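Local structure of prophenoloxidase b (Marsupenaeus japonicus, 3WKY) at residues G379-V384 against D390-R395; S84-E89 against K97-M102; E433-D438 against L445-F450. The protein is a type 3 copper protein, probably the proenzyme of a phenoloxidase that hydroxylates monophenols and oxidises o-diphenols. All coordinates share one frame; numbering follows the deposited sequence. Where two conformers were deposited one is given.

Interaction 1: G379-V384 against D390-R395. With CUO (Cu2-o2 cluster), chain J.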
loop_
_atom_site.group_PDB
_atom_site.type_symbol
_atom_site.label_atom_id
_atom_site.label_comp_id
_atom_site.label_asym_id
_atom_site.label_seq_id
_atom_site.Cartn_x
_atom_site.Cartn_y
_atom_site.Cartn_z
ATOM N N GLY A 379 -3.987 -6.298 -28.233
ATOM C CA GLY A 379 -4.149 -7.682 -27.811
ATOM C C GLY A 379 -5.436 -8.240 -28.409
ATOM O O GLY A 379 -6.192 -7.496 -29.040
ATOM N N VAL A 380 -5.683 -9.536 -28.217
ATOM C CA VAL A 380 -6.830 -10.203 -28.851
ATOM C C VAL A 380 -8.211 -9.710 -28.411
ATOM O O VAL A 380 -9.202 -9.925 -29.122
ATOM C CB VAL A 380 -6.761 -11.743 -28.722
ATOM C CG1 VAL A 380 -5.527 -12.281 -29.443
ATOM C CG2 VAL A 380 -6.778 -12.193 -27.241
ATOM N N MET A 381 -8.298 -9.042 -27.263
ATOM C CA MET A 381 -9.589 -8.486 -26.825
ATOM C C MET A 381 -10.100 -7.405 -27.774
ATOM O O MET A 381 -11.278 -7.057 -27.740
ATOM C CB MET A 381 -9.503 -7.919 -25.401
ATOM C CG MET A 381 -9.628 -8.988 -24.330
ATOM S SD MET A 381 -11.299 -9.701 -24.256
ATOM C CE MET A 381 -12.199 -8.400 -23.422
ATOM N N GLY A 382 -9.210 -6.885 -28.620
ATOM C CA GLY A 382 -9.578 -5.848 -29.574
ATOM C C GLY A 382 -10.299 -6.331 -30.842
ATOM O O GLY A 382 -10.710 -5.505 -31.657
ATOM N N ALA A 383 -10.470 -7.642 -31.013
ATOM C CA ALA A 383 -11.046 -8.167 -32.267
ATOM C C ALA A 383 -12.072 -9.253 -31.996
ATOM O O ALA A 383 -11.839 -10.109 -31.148
ATOM C CB ALA A 383 -9.939 -8.713 -33.155
ATOM N N VAL A 384 -13.191 -9.251 -32.726
ATOM C CA VAL A 384 -14.265 -10.197 -32.404
ATOM C C VAL A 384 -13.924 -11.640 -32.706
ATOM O O VAL A 384 -14.462 -12.551 -32.074
ATOM C CB VAL A 384 -15.631 -9.828 -33.062
ATOM C CG1 VAL A 384 -16.220 -8.584 -32.408
ATOM C CG2 VAL A 384 -15.475 -9.613 -34.562
ATOM N N ASP A 390 -9.207 -15.106 -24.773
ATOM C CA ASP A 390 -8.568 -14.519 -23.584
ATOM C C ASP A 390 -9.425 -14.793 -22.357
ATOM O O ASP A 390 -10.624 -14.515 -22.375
ATOM C CB ASP A 390 -8.427 -13.002 -23.805
ATOM C CG ASP A 390 -7.466 -12.329 -22.832
ATOM O OD1 ASP A 390 -7.434 -12.703 -21.637
ATOM O OD2 ASP A 390 -6.761 -11.382 -23.262
ATOM N N PRO A 391 -8.833 -15.355 -21.278
ATOM C CA PRO A 391 -9.659 -15.552 -20.075
ATOM C C PRO A 391 -10.339 -14.268 -19.592
ATOM O O PRO A 391 -11.427 -14.329 -19.009
ATOM C CB PRO A 391 -8.659 -16.080 -19.026
ATOM C CG PRO A 391 -7.266 -15.687 -19.583
ATOM C CD PRO A 391 -7.445 -15.821 -21.081
ATOM N N VAL A 392 -9.719 -13.115 -19.834
ATOM C CA VAL A 392 -10.329 -11.875 -19.374
ATOM C C VAL A 392 -11.608 -11.538 -20.141
ATOM O O VAL A 392 -12.427 -10.756 -19.660
ATOM C CB VAL A 392 -9.344 -10.681 -19.390
ATOM C CG1 VAL A 392 -9.303 -10.005 -20.777
ATOM C CG2 VAL A 392 -9.743 -9.669 -18.329
ATOM N N PHE A 393 -11.789 -12.126 -21.323
ATOM C CA PHE A 393 -13.066 -11.969 -22.030
ATOM C C PHE A 393 -14.228 -12.324 -21.110
ATOM O O PHE A 393 -15.265 -11.625 -21.055
ATOM C CB PHE A 393 -13.122 -12.875 -23.264
ATOM C CG PHE A 393 -14.435 -12.792 -24.001
ATOM C CD1 PHE A 393 -14.630 -11.830 -24.982
ATOM C CD2 PHE A 393 -15.486 -13.653 -23.679
ATOM C CE1 PHE A 393 -15.857 -11.737 -25.651
ATOM C CE2 PHE A 393 -16.719 -13.574 -24.337
ATOM C CZ PHE A 393 -16.905 -12.608 -25.326
ATOM N N PHE A 394 -14.070 -13.429 -20.400
ATOM C CA PHE A 394 -15.172 -13.928 -19.591
ATOM C C PHE A 394 -15.297 -13.182 -18.268
ATOM O O PHE A 394 -16.382 -13.083 -17.709
ATOM C CB PHE A 394 -15.072 -15.444 -19.429
ATOM C CG PHE A 394 -15.310 -16.178 -20.717
ATOM C CD1 PHE A 394 -16.601 -16.557 -21.085
ATOM C CD2 PHE A 394 -14.255 -16.442 -21.587
ATOM C CE1 PHE A 394 -16.833 -17.206 -22.303
ATOM C CE2 PHE A 394 -14.472 -17.086 -22.798
ATOM C CZ PHE A 394 -15.766 -17.482 -23.150
ATOM N N ARG A 395 -14.199 -12.613 -17.783
ATOM C CA ARG A 395 -14.309 -11.749 -16.622
ATOM C C ARG A 395 -15.033 -10.456 -17.010
ATOM O O ARG A 395 -15.851 -9.941 -16.246
ATOM C CB ARG A 395 -12.912 -11.444 -16.039
ATOM C CG ARG A 395 -12.160 -12.697 -15.541
ATOM C CD ARG A 395 -11.095 -12.318 -14.479
ATOM N NE ARG A 395 -11.741 -11.644 -13.348
ATOM C CZ ARG A 395 -11.136 -10.805 -12.514
ATOM N NH1 ARG A 395 -9.847 -10.504 -12.676
ATOM N NH2 ARG A 395 -11.829 -10.246 -11.525
HETATM CU CU1 CUO J . -19.199 -10.323 -28.018
HETATM CU CU2 CUO J . -17.606 -8.159 -25.620
HETATM O O1 CUO J . -18.655 -8.559 -27.254
HETATM O O2 CUO J . -17.242 -9.422 -27.361
HETATM O O HOH W 1 -6.380 -9.263 -25.069
#
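Met381 and Phe393 meet where the sulfur of the first comes in at the ring edge of the second. Met381 SD lies near the ring plane, 5.3 Å from the centroid of Phe393 and 81° off its normal, a Met-aromatic contact, and it also rests 3.6 Å from Phe393 CA. The thioether bends at both chi2 and chi3, which folds SD and CE down against the start of helix 391-409; a flexible, unbranched side chain suits such a path. One step back, Met381 CG packs on Val392 CG1 at 3.7 Å, and the branched Val380 sets CG2 against Asp390 CB. Trimming the thioether of Met381 back to an alanine is likely to open a gap beside Val392 and Phe393 and to take the sulfur from the ring edge.

Behind this apolar layer stands Asp390, the N-cap of the helix. Its OD1 takes the N-H of Val392 at 2.9 Å, nearly straight at 163° though from above the carboxylate plane. OD2 is held by a salt bridge to Arg274 and by a water, 2.8 Å from OD2, that also accepts from Met381 N at 2.9 Å. The short side chain of aspartate therefore lets its carboxylate cap the helix and, through the water, tie it to the turn of 3-10 backbone at 380-382.

What is positioned is part of the copper site. Phe393 CE1 lies 3.2 Å from CUO O2, the ring edge facing the bound oxygen, while the backbone carbonyls of Met381 and Val384 accept hydrogen bonds from His361 and His199 of the same pocket. Second-shell support of pocket histidines, with a phenylalanine beside the dioxygen, is characteristic of the type 3 dicopper centre of the hemocyanin and arthropod phenoloxidase family.

Interaction 2: S84-E89 against K97-M102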
loop_
_atom_site.group_PDB
_atom_site.type_symbol
_atom_site.label_atom_id
_atom_site.label_comp_id
_atom_site.label_asym_id
_atom_site.label_seq_id
_atom_site.Cartn_x
_atom_site.Cartn_y
_atom_site.Cartn_z
ATOM N N SER A 84 -19.399 -1.872 -46.505
ATOM C CA SER A 84 -20.513 -2.792 -46.701
ATOM C C SER A 84 -21.704 -2.072 -47.327
ATOM O O SER A 84 -22.474 -2.681 -48.069
ATOM C CB SER A 84 -20.915 -3.461 -45.381
ATOM O OG SER A 84 -21.343 -2.497 -44.442
ATOM N N LYS A 85 -21.855 -0.783 -47.029
ATOM C CA LYS A 85 -22.962 0.002 -47.572
ATOM C C LYS A 85 -22.957 -0.045 -49.099
ATOM O O LYS A 85 -24.000 -0.226 -49.730
ATOM C CB LYS A 85 -22.890 1.452 -47.089
ATOM C CG LYS A 85 -23.895 2.389 -47.773
ATOM C CD LYS A 85 -23.688 3.838 -47.367
ATOM C CE LYS A 85 -24.504 4.786 -48.239
ATOM N NZ LYS A 85 -25.966 4.580 -48.079
ATOM N N VAL A 86 -21.773 0.099 -49.686
ATOM C CA VAL A 86 -21.627 0.042 -51.133
ATOM C C VAL A 86 -21.924 -1.358 -51.663
ATOM O O VAL A 86 -22.613 -1.502 -52.673
ATOM C CB VAL A 86 -20.220 0.509 -51.580
ATOM C CG1 VAL A 86 -20.081 0.429 -53.094
ATOM C CG2 VAL A 86 -19.959 1.923 -51.095
ATOM N N PHE A 87 -21.420 -2.384 -50.972
ATOM C CA PHE A 87 -21.671 -3.773 -51.350
ATOM C C PHE A 87 -23.171 -4.081 -51.298
ATOM O O PHE A 87 -23.731 -4.695 -52.206
ATOM C CB PHE A 87 -20.969 -4.740 -50.389
ATOM C CG PHE A 87 -19.462 -4.768 -50.509
ATOM C CD1 PHE A 87 -18.805 -4.151 -51.564
ATOM C CD2 PHE A 87 -18.705 -5.448 -49.560
ATOM C CE1 PHE A 87 -17.411 -4.196 -51.661
ATOM C CE2 PHE A 87 -17.319 -5.502 -49.648
ATOM C CZ PHE A 87 -16.670 -4.876 -50.702
ATOM N N ILE A 88 -23.802 -3.660 -50.208
ATOM C CA ILE A 88 -25.203 -3.964 -49.944
ATOM C C ILE A 88 -26.116 -3.264 -50.949
ATOM O O ILE A 88 -27.126 -3.829 -51.384
ATOM C CB ILE A 88 -25.571 -3.551 -48.504
ATOM C CG1 ILE A 88 -24.927 -4.523 -47.506
ATOM C CG2 ILE A 88 -27.078 -3.502 -48.306
ATOM C CD1 ILE A 88 -24.746 -3.938 -46.102
ATOM N N GLU A 89 -25.747 -2.043 -51.324
ATOM C CA GLU A 89 -26.588 -1.230 -52.202
ATOM C C GLU A 89 -26.314 -1.457 -53.695
ATOM O O GLU A 89 -26.953 -0.841 -54.543
ATOM C CB GLU A 89 -26.465 0.253 -51.841
ATOM C CG GLU A 89 -27.043 0.608 -50.471
ATOM C CD GLU A 89 -26.881 2.081 -50.121
ATOM O OE1 GLU A 89 -26.214 2.811 -50.886
ATOM O OE2 GLU A 89 -27.418 2.510 -49.078
ATOM N N LYS A 97 -19.787 -8.138 -57.235
ATOM C CA LYS A 97 -18.550 -8.836 -57.557
ATOM C C LYS A 97 -17.507 -7.903 -58.189
ATOM O O LYS A 97 -16.321 -7.965 -57.857
ATOM C CB LYS A 97 -18.861 -10.010 -58.486
ATOM C CG LYS A 97 -17.648 -10.766 -59.004
ATOM C CD LYS A 97 -18.049 -11.807 -60.057
ATOM C CE LYS A 97 -18.059 -11.232 -61.479
ATOM N NZ LYS A 97 -19.111 -10.195 -61.713
ATOM N N ASP A 98 -17.957 -7.026 -59.083
ATOM C CA ASP A 98 -17.061 -6.070 -59.731
ATOM C C ASP A 98 -16.518 -5.030 -58.755
ATOM O O ASP A 98 -15.339 -4.676 -58.806
ATOM C CB ASP A 98 -17.769 -5.349 -60.883
ATOM C CG ASP A 98 -18.130 -6.279 -62.029
ATOM O OD1 ASP A 98 -17.572 -7.399 -62.103
ATOM O OD2 ASP A 98 -18.974 -5.877 -62.860
ATOM N N VAL A 99 -17.384 -4.520 -57.885
ATOM C CA VAL A 99 -16.968 -3.520 -56.902
ATOM C C VAL A 99 -15.952 -4.113 -55.922
ATOM O O VAL A 99 -14.946 -3.478 -55.596
ATOM C CB VAL A 99 -18.175 -2.925 -56.149
ATOM C CG1 VAL A 99 -17.718 -2.131 -54.933
ATOM C CG2 VAL A 99 -18.995 -2.047 -57.080
ATOM N N ALA A 100 -16.213 -5.340 -55.477
ATOM C CA ALA A 100 -15.299 -6.074 -54.603
ATOM C C ALA A 100 -13.911 -6.210 -55.228
ATOM O O ALA A 100 -12.909 -5.837 -54.615
ATOM C CB ALA A 100 -15.867 -7.447 -54.277
ATOM N N ILE A 101 -13.862 -6.758 -56.441
ATOM C CA ILE A 101 -12.605 -6.947 -57.168
ATOM C C ILE A 101 -11.834 -5.636 -57.343
ATOM O O ILE A 101 -10.614 -5.601 -57.180
ATOM C CB ILE A 101 -12.855 -7.587 -58.553
ATOM C CG1 ILE A 101 -13.314 -9.037 -58.399
ATOM C CG2 ILE A 101 -11.599 -7.531 -59.411
ATOM C CD1 ILE A 101 -12.282 -9.931 -57.748
ATOM N N MET A 102 -12.546 -4.556 -57.655
ATOM C CA MET A 102 -11.899 -3.263 -57.865
ATOM C C MET A 102 -11.323 -2.659 -56.580
ATOM O O MET A 102 -10.243 -2.062 -56.596
ATOM C CB MET A 102 -12.869 -2.264 -58.512
ATOM C CG MET A 102 -12.252 -0.892 -58.766
ATOM S SD MET A 102 -13.270 0.214 -59.774
ATOM C CE MET A 102 -13.388 -0.756 -61.280
#
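Lys85 NZ binds Glu89 OE2 at 2.7 Å, a salt bridge one helical turn apart that the ammonium reaches on the syn side of the carboxylate, 28° out of its plane. It lies along the exposed flank of segment 84-89, where long charged side chains can pair at the surface while Val86 and Phe87 serve the contact. A longer bridge, Lys97 NZ to Asp98 OD1 at 3.2 Å, marks the solvent side of the other helix.

Across the contact no hydrogen bond is made, and the packing is light. Val99 is its middle: CG1, anti to the backbone N (chi1 167°), reaches between two residues of the facing helix. It touches Val86 CG1 at 3.9 Å, the two valine side chains crossing at about a right angle, and it meets the ring of Phe87 at its edge, in the ring plane, 3.9 Å from CE1. Valine suits this spot as a short apolar side chain whose CG1 fills the place between Val86 and Phe87. The same Phe87 CE1 lies 4.1 Å from Ala100 CA; alanine's small side chain lets the phenylalanine come this close.

The two helices are nearly antiparallel, at 153°, with segment axes 9.8 Å apart, a helical hairpin in the all-alpha region of the hemocyanin family. Leu53 of helix 51-54 packs on both Val86 and Val99, Thr119 of helix 109-122 touches Phe87, and Leu14 from a loop lies against Ala100, so the hairpin packs among two further helices and the loop of Leu14.

Interaction 3: E433-D438 against L445-F450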
loop_
_atom_site.group_PDB
_atom_site.type_symbol
_atom_site.label_atom_id
_atom_site.label_comp_id
_atom_site.label_asym_id
_atom_site.label_seq_id
_atom_site.Cartn_x
_atom_site.Cartn_y
_atom_site.Cartn_z
ATOM N N GLU A 433 -27.912 -41.116 -28.951
ATOM C CA GLU A 433 -28.003 -41.963 -30.134
ATOM C C GLU A 433 -26.819 -42.927 -30.197
ATOM O O GLU A 433 -25.828 -42.758 -29.482
ATOM C CB GLU A 433 -28.045 -41.102 -31.400
ATOM C CG GLU A 433 -29.215 -41.402 -32.342
ATOM C CD GLU A 433 -30.573 -41.072 -31.740
ATOM O OE1 GLU A 433 -31.143 -40.010 -32.077
ATOM O OE2 GLU A 433 -31.082 -41.875 -30.933
ATOM N N HIS A 434 -26.926 -43.946 -31.046
ATOM C CA HIS A 434 -25.831 -44.890 -31.257
ATOM C C HIS A 434 -24.604 -44.169 -31.793
ATOM O O HIS A 434 -24.704 -43.392 -32.741
ATOM C CB HIS A 434 -26.240 -45.985 -32.249
ATOM C CG HIS A 434 -25.088 -46.805 -32.749
ATOM N ND1 HIS A 434 -24.370 -46.470 -33.877
ATOM C CD2 HIS A 434 -24.527 -47.939 -32.269
ATOM C CE1 HIS A 434 -23.415 -47.361 -34.070
ATOM N NE2 HIS A 434 -23.490 -48.266 -33.110
ATOM N N TRP A 435 -23.447 -44.425 -31.194
ATOM C CA TRP A 435 -22.217 -43.798 -31.661
ATOM C C TRP A 435 -21.022 -44.747 -31.654
ATOM O O TRP A 435 -20.010 -44.485 -32.306
ATOM C CB TRP A 435 -21.908 -42.513 -30.875
ATOM C CG TRP A 435 -21.708 -42.710 -29.398
ATOM C CD1 TRP A 435 -22.661 -42.642 -28.423
ATOM C CD2 TRP A 435 -20.468 -42.972 -28.733
ATOM N NE1 TRP A 435 -22.088 -42.854 -27.190
ATOM C CE2 TRP A 435 -20.744 -43.062 -27.355
ATOM C CE3 TRP A 435 -19.148 -43.140 -29.170
ATOM C CZ2 TRP A 435 -19.751 -43.322 -26.411
ATOM C CZ3 TRP A 435 -18.168 -43.402 -28.234
ATOM C CH2 TRP A 435 -18.473 -43.488 -26.871
ATOM N N ILE A 436 -21.132 -45.845 -30.916
ATOM C CA ILE A 436 -20.081 -46.856 -30.937
ATOM C C ILE A 436 -20.681 -48.261 -30.833
ATOM O O ILE A 436 -21.570 -48.508 -30.014
ATOM C CB ILE A 436 -19.002 -46.609 -29.846
ATOM C CG1 ILE A 436 -17.791 -47.515 -30.079
ATOM C CG2 ILE A 436 -19.576 -46.787 -28.436
ATOM C CD1 ILE A 436 -16.681 -47.350 -29.052
ATOM N N ASP A 437 -20.220 -49.167 -31.692
ATOM C CA ASP A 437 -20.742 -50.529 -31.704
ATOM C C ASP A 437 -20.610 -51.187 -30.333
ATOM O O ASP A 437 -19.630 -50.937 -29.629
ATOM C CB ASP A 437 -20.016 -51.370 -32.760
ATOM C CG ASP A 437 -20.490 -51.073 -34.169
ATOM O OD1 ASP A 437 -21.673 -50.706 -34.330
ATOM O OD2 ASP A 437 -19.682 -51.211 -35.114
ATOM N N ASP A 438 -21.636 -51.963 -29.965
ATOM C CA ASP A 438 -21.657 -52.750 -28.728
ATOM C C ASP A 438 -21.843 -51.926 -27.456
ATOM O O ASP A 438 -21.595 -52.401 -26.343
ATOM C CB ASP A 438 -20.416 -53.639 -28.617
ATOM C CG ASP A 438 -20.366 -54.695 -29.698
ATOM O OD1 ASP A 438 -21.415 -55.324 -29.954
ATOM O OD2 ASP A 438 -19.284 -54.887 -30.294
ATOM N N LEU A 445 -28.305 -40.016 -20.052
ATOM C CA LEU A 445 -26.855 -39.893 -19.957
ATOM C C LEU A 445 -26.286 -39.383 -21.271
ATOM O O LEU A 445 -26.569 -39.936 -22.343
ATOM C CB LEU A 445 -26.217 -41.241 -19.598
ATOM C CG LEU A 445 -24.685 -41.317 -19.565
ATOM C CD1 LEU A 445 -24.100 -40.431 -18.465
ATOM C CD2 LEU A 445 -24.202 -42.757 -19.397
ATOM N N LEU A 446 -25.496 -38.312 -21.197
ATOM C CA LEU A 446 -24.847 -37.753 -22.382
ATOM C C LEU A 446 -23.338 -37.843 -22.216
ATOM O O LEU A 446 -22.829 -37.810 -21.089
ATOM C CB LEU A 446 -25.258 -36.291 -22.588
ATOM C CG LEU A 446 -26.753 -36.020 -22.780
ATOM C CD1 LEU A 446 -26.999 -34.535 -23.025
ATOM C CD2 LEU A 446 -27.304 -36.845 -23.935
ATOM N N HIS A 447 -22.616 -37.969 -23.327
ATOM C CA HIS A 447 -21.163 -38.051 -23.246
ATOM C C HIS A 447 -20.476 -36.949 -24.034
ATOM O O HIS A 447 -21.052 -36.354 -24.940
ATOM C CB HIS A 447 -20.642 -39.403 -23.750
ATOM C CG HIS A 447 -20.974 -40.554 -22.858
ATOM N ND1 HIS A 447 -22.048 -41.385 -23.089
ATOM C CD2 HIS A 447 -20.374 -41.015 -21.732
ATOM C CE1 HIS A 447 -22.096 -42.311 -22.145
ATOM N NE2 HIS A 447 -21.093 -42.109 -21.312
ATOM N N THR A 448 -19.236 -36.675 -23.656
ATOM C CA THR A 448 -18.389 -35.788 -24.447
ATOM C C THR A 448 -17.018 -36.413 -24.531
ATOM O O THR A 448 -16.655 -37.265 -23.714
ATOM C CB THR A 448 -18.244 -34.348 -23.879
ATOM O OG1 THR A 448 -17.494 -34.378 -22.660
ATOM C CG2 THR A 448 -19.601 -33.695 -23.650
ATOM N N PHE A 449 -16.268 -36.045 -25.566
ATOM C CA PHE A 449 -14.901 -36.551 -25.741
ATOM C C PHE A 449 -14.150 -35.699 -26.759
ATOM O O PHE A 449 -14.755 -34.860 -27.430
ATOM C CB PHE A 449 -14.899 -38.030 -26.169
ATOM C CG PHE A 449 -15.994 -38.383 -27.138
ATOM C CD1 PHE A 449 -16.022 -37.837 -28.414
ATOM C CD2 PHE A 449 -16.991 -39.269 -26.770
ATOM C CE1 PHE A 449 -17.032 -38.159 -29.305
ATOM C CE2 PHE A 449 -18.005 -39.601 -27.656
ATOM C CZ PHE A 449 -18.023 -39.045 -28.923
ATOM N N PHE A 450 -12.842 -35.896 -26.880
ATOM C CA PHE A 450 -12.089 -35.133 -27.873
ATOM C C PHE A 450 -11.899 -35.918 -29.167
ATOM O O PHE A 450 -11.652 -37.123 -29.140
ATOM C CB PHE A 450 -10.743 -34.651 -27.323
ATOM C CG PHE A 450 -10.873 -33.522 -26.341
ATOM C CD1 PHE A 450 -10.915 -32.203 -26.782
ATOM C CD2 PHE A 450 -10.975 -33.778 -24.978
ATOM C CE1 PHE A 450 -11.046 -31.155 -25.875
ATOM C CE2 PHE A 450 -11.108 -32.736 -24.064
ATOM C CZ PHE A 450 -11.141 -31.426 -24.511
#
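With chi1 of 61° at Trp435 and 38° at Phe449, both aromatic side chains stand with CG between the backbone N and the carbonyl carbon, and the two side chains run alongside in opposite senses. Phe449 CE2 comes down over one face of the indole, toward its rim, 3.8 Å from Trp435 CZ3. The planes are inclined at 46° and the centroids of the two six-membered rings lie 5.1 Å apart, an oblique pair rather than a flat overlap. Ile436 CG2 occupies the opposite indole face, 3.6 Å above the plane, so the broad tryptophan is sandwiched between two apolar groups. Here the loop that follows strand 424-432 folds back over strand 445-456, in the Ig-like domain of the hemocyanin family; that strand pairs with 655-664, and Pro483 touches both Trp435 and Phe449.

At the other end of the indole, Trp435 NE1 and His447 ND1 lie 4.4 Å apart and both hydrogen-bond to the same oxygen, OE1 of Glu432. That shared carboxylate satisfies the polar edge of a largely apolar residue and probably fixes the turn of both rings.

In the fold
The three contacts follow one another along the chain, each in a different part of this hemocyanin-type protein: interaction 2 in the all-alpha part, interaction 1 in the copper-containing part and interaction 3 in the Ig-like part. Interaction 1 alone holds a residue of the dicopper pocket, and its centre lies about 12 Å from that of the chain, against about 27 Å and 26 Å for interactions 2 and 3. Those two are about 46 Å apart between centres, while interaction 1 is about 31 Å from the former and 33 Å from the latter. Nearest atoms stay about 14 Å or more apart, so no contact touches another; the outer two are local packing within their own regions.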